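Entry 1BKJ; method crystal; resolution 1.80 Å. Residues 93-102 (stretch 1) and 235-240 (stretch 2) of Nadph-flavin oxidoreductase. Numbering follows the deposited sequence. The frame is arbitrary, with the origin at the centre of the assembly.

Stretch 1 (93-102) VQADFTELTL
Stretch 2, residues 235-240: KGLAKR

The chain's C-terminal residue, Arg240, carries most of the bonding between these stretches. Its guanidinium meets the carboxylate of Asp96 in a two-pronged salt bridge, Arg240 NE to Asp96 OD2 at 2.8 Å and Arg240 NH2 to Asp96 OD1 at 2.9 Å, so opposite charges and matched geometry reinforce each other. Arg240 NH2 also donates to Gln94 OE1 at 3.1 Å; this neutral amide oxygen, like Asp96 OD2, lies near the guanidinium plane, where the N-H bonds point. Asp96 presents its carboxylate with chi1 at 65° (p) and chi2 at -39°, Gln94 is m, t, 80°, and Arg240 reaches across with chi1 p, chi2 and chi3 t and chi4 154°.

The terminal carboxylate is bound as well. Arg240 O accepts from Thr98 N at 2.8 Å and from Thr98 OG1 at 2.7 Å; threonine in the m rotamer suits the place because its amide and hydroxyl can grip one oxygen together. In the backbone, Asp96 O receives Lys239 N at 2.8 Å and, weakly, Arg240 N at 3.4 Å.

Stretch 1 is extended at Val93 and Gln94 (phi/psi -59/130 and -104/98), turns through Ala95 and Asp96 with psi near 0°, extends again at Phe97 (-77/134) and leads into a helix that continues beyond Leu102. Leu102 N donates to Thr98 O at 2.9 Å, a bond of the helical kind. Stretch 2 has no regular structure. Gly236 ends a preceding helix in a Schellman motif at 85/18, where a CB would jam against the preceding carbonyl oxygen. Leu237 is extended (-108/155), Ala238 takes 45/51, and Lys239 takes -92/-16. In register, Asp96 CA lies 4.4 Å from Leu237 CA, and Thr98 CA lies 4.1 Å from Ala238 CA. Phe97 CA lies 5.2 Å from Arg240 CA, so the pairing does not advance evenly along both chains and the two do not run as paired strands.

One water ties the two stretches together. The water O donates to Ala95 O at 2.8 Å and Phe97 O at 2.7 Å and accepts from Thr101 OG1 at 2.8 Å and Ala238 N at 2.9 Å, satisfying polar groups within the contact.

Around this network come the packing contacts. The Arg240 guanidinium lies flat on the Phe97 ring (chi1 -70°, chi2 -84°), centres 4.1 Å apart and planes at 24°, an off-centre cation-pi contact that leaves the guanidinium edge free for its acceptors. Thr101, also m, points toward stretch 2, its OG1 3.6 Å from Leu237 CB. Leu237 (m, t) brings CD2 to 3.6 Å from Ala95 O, while Thr98 OG1 lies 3.7 Å from both CA and CB of Ala238, a close contact with its methyl group.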

# COMPACT_ATOMS: atom_id res chain seq x y z
N VAL A 93 -21.85 11.88 2.32
CA VAL A 93 -20.41 11.59 2.27
C VAL A 93 -19.76 12.39 1.12
O VAL A 93 -20.30 12.44 0.00
CB VAL A 93 -20.17 10.04 2.09
CG1 VAL A 93 -18.74 9.70 1.64
CG2 VAL A 93 -20.44 9.32 3.39
N GLN A 94 -18.67 13.09 1.45
CA GLN A 94 -17.87 13.88 0.50
C GLN A 94 -16.62 13.04 0.23
O GLN A 94 -15.67 13.04 1.02
CB GLN A 94 -17.49 15.25 1.08
CG GLN A 94 -18.68 16.13 1.48
CD GLN A 94 -18.31 17.58 1.74
OE1 GLN A 94 -18.16 18.36 0.80
NE2 GLN A 94 -18.20 17.96 3.01
N ALA A 95 -16.67 12.31 -0.88
CA ALA A 95 -15.59 11.41 -1.30
C ALA A 95 -14.53 11.96 -2.27
O ALA A 95 -13.57 11.25 -2.59
CB ALA A 95 -16.22 10.13 -1.87
N ASP A 96 -14.66 13.24 -2.64
CA ASP A 96 -13.77 13.88 -3.62
C ASP A 96 -12.45 14.51 -3.18
O ASP A 96 -11.71 15.04 -4.01
CB ASP A 96 -14.57 14.85 -4.51
CG ASP A 96 -15.16 16.04 -3.74
OD1 ASP A 96 -15.63 15.87 -2.60
OD2 ASP A 96 -15.15 17.14 -4.31
N PHE A 97 -12.15 14.46 -1.88
CA PHE A 97 -10.89 15.01 -1.39
C PHE A 97 -9.74 14.05 -1.71
O PHE A 97 -9.87 12.84 -1.48
CB PHE A 97 -10.97 15.27 0.11
CG PHE A 97 -11.86 16.40 0.48
CD1 PHE A 97 -11.38 17.73 0.47
CD2 PHE A 97 -13.20 16.16 0.85
CE1 PHE A 97 -12.22 18.81 0.82
CE2 PHE A 97 -14.05 17.23 1.21
CZ PHE A 97 -13.56 18.56 1.19
N THR A 98 -8.63 14.58 -2.23
CA THR A 98 -7.43 13.80 -2.59
C THR A 98 -6.93 12.91 -1.43
O THR A 98 -6.43 11.81 -1.68
CB THR A 98 -6.32 14.73 -3.15
OG1 THR A 98 -6.82 15.37 -4.34
CG2 THR A 98 -5.04 13.96 -3.52
N GLU A 99 -7.15 13.36 -0.19
CA GLU A 99 -6.79 12.61 1.02
C GLU A 99 -7.40 11.20 1.00
O GLU A 99 -6.73 10.22 1.34
CB GLU A 99 -7.30 13.37 2.26
CG GLU A 99 -7.41 12.59 3.59
CD GLU A 99 -6.09 12.17 4.20
OE1 GLU A 99 -5.01 12.56 3.70
OE2 GLU A 99 -6.12 11.45 5.21
N LEU A 100 -8.64 11.13 0.55
CA LEU A 100 -9.39 9.89 0.47
C LEU A 100 -8.86 8.91 -0.60
O LEU A 100 -8.89 7.70 -0.40
CB LEU A 100 -10.88 10.19 0.34
CG LEU A 100 -11.44 10.96 1.54
CD1 LEU A 100 -12.90 11.21 1.36
CD2 LEU A 100 -11.18 10.25 2.87
N THR A 101 -8.32 9.47 -1.68
CA THR A 101 -7.71 8.68 -2.75
C THR A 101 -6.34 8.17 -2.25
O THR A 101 -5.97 7.04 -2.55
CB THR A 101 -7.62 9.51 -4.08
OG1 THR A 101 -8.94 9.68 -4.61
CG2 THR A 101 -6.76 8.81 -5.15
N LEU A 102 -5.64 8.99 -1.44
CA LEU A 102 -4.36 8.59 -0.87
C LEU A 102 -4.57 7.44 0.09
O LEU A 102 -3.79 6.49 0.08
CB LEU A 102 -3.67 9.71 -0.10
CG LEU A 102 -2.94 10.86 -0.79
CD1 LEU A 102 -2.04 11.52 0.26
CD2 LEU A 102 -2.10 10.34 -1.97
N LYS A 235 -14.91 9.56 -11.88
CA LYS A 235 -15.52 8.67 -10.89
C LYS A 235 -15.83 9.44 -9.60
O LYS A 235 -16.33 8.88 -8.63
CB LYS A 235 -14.63 7.45 -10.60
CG LYS A 235 -14.27 6.56 -11.83
CD LYS A 235 -15.45 6.13 -12.74
CE LYS A 235 -16.57 5.32 -12.07
NZ LYS A 235 -16.06 4.15 -11.30
N GLY A 236 -15.54 10.74 -9.62
CA GLY A 236 -15.80 11.62 -8.50
C GLY A 236 -14.73 11.64 -7.44
O GLY A 236 -14.99 12.07 -6.31
N LEU A 237 -13.53 11.19 -7.78
CA LEU A 237 -12.41 11.15 -6.84
C LEU A 237 -11.35 12.20 -7.13
O LEU A 237 -11.24 12.67 -8.26
CB LEU A 237 -11.78 9.75 -6.86
CG LEU A 237 -12.69 8.57 -6.48
CD1 LEU A 237 -12.02 7.27 -6.78
CD2 LEU A 237 -13.06 8.66 -5.00
N ALA A 238 -10.60 12.58 -6.10
CA ALA A 238 -9.48 13.55 -6.18
C ALA A 238 -9.73 14.83 -6.99
O ALA A 238 -8.94 15.19 -7.89
CB ALA A 238 -8.20 12.82 -6.67
N LYS A 239 -10.83 15.50 -6.68
CA LYS A 239 -11.21 16.73 -7.37
C LYS A 239 -10.68 17.98 -6.68
O LYS A 239 -10.67 19.06 -7.27
CB LYS A 239 -12.73 16.80 -7.52
CG LYS A 239 -13.30 15.72 -8.44
CD LYS A 239 -14.82 15.71 -8.50
CE LYS A 239 -15.36 16.74 -9.46
NZ LYS A 239 -16.86 16.73 -9.46
N ARG A 240 -10.25 17.82 -5.43
CA ARG A 240 -9.70 18.91 -4.61
C ARG A 240 -8.85 18.32 -3.49
O ARG A 240 -8.74 17.09 -3.41
CB ARG A 240 -10.83 19.80 -4.02
CG ARG A 240 -11.89 19.04 -3.27
CD ARG A 240 -13.05 19.93 -2.87
NE ARG A 240 -14.20 19.09 -2.56
CZ ARG A 240 -15.20 19.41 -1.74
NH1 ARG A 240 -15.21 20.59 -1.11
NH2 ARG A 240 -16.18 18.55 -1.52
OXT ARG A 240 -8.29 19.10 -2.70
O HOH W 1 -10.95 11.32 -3.48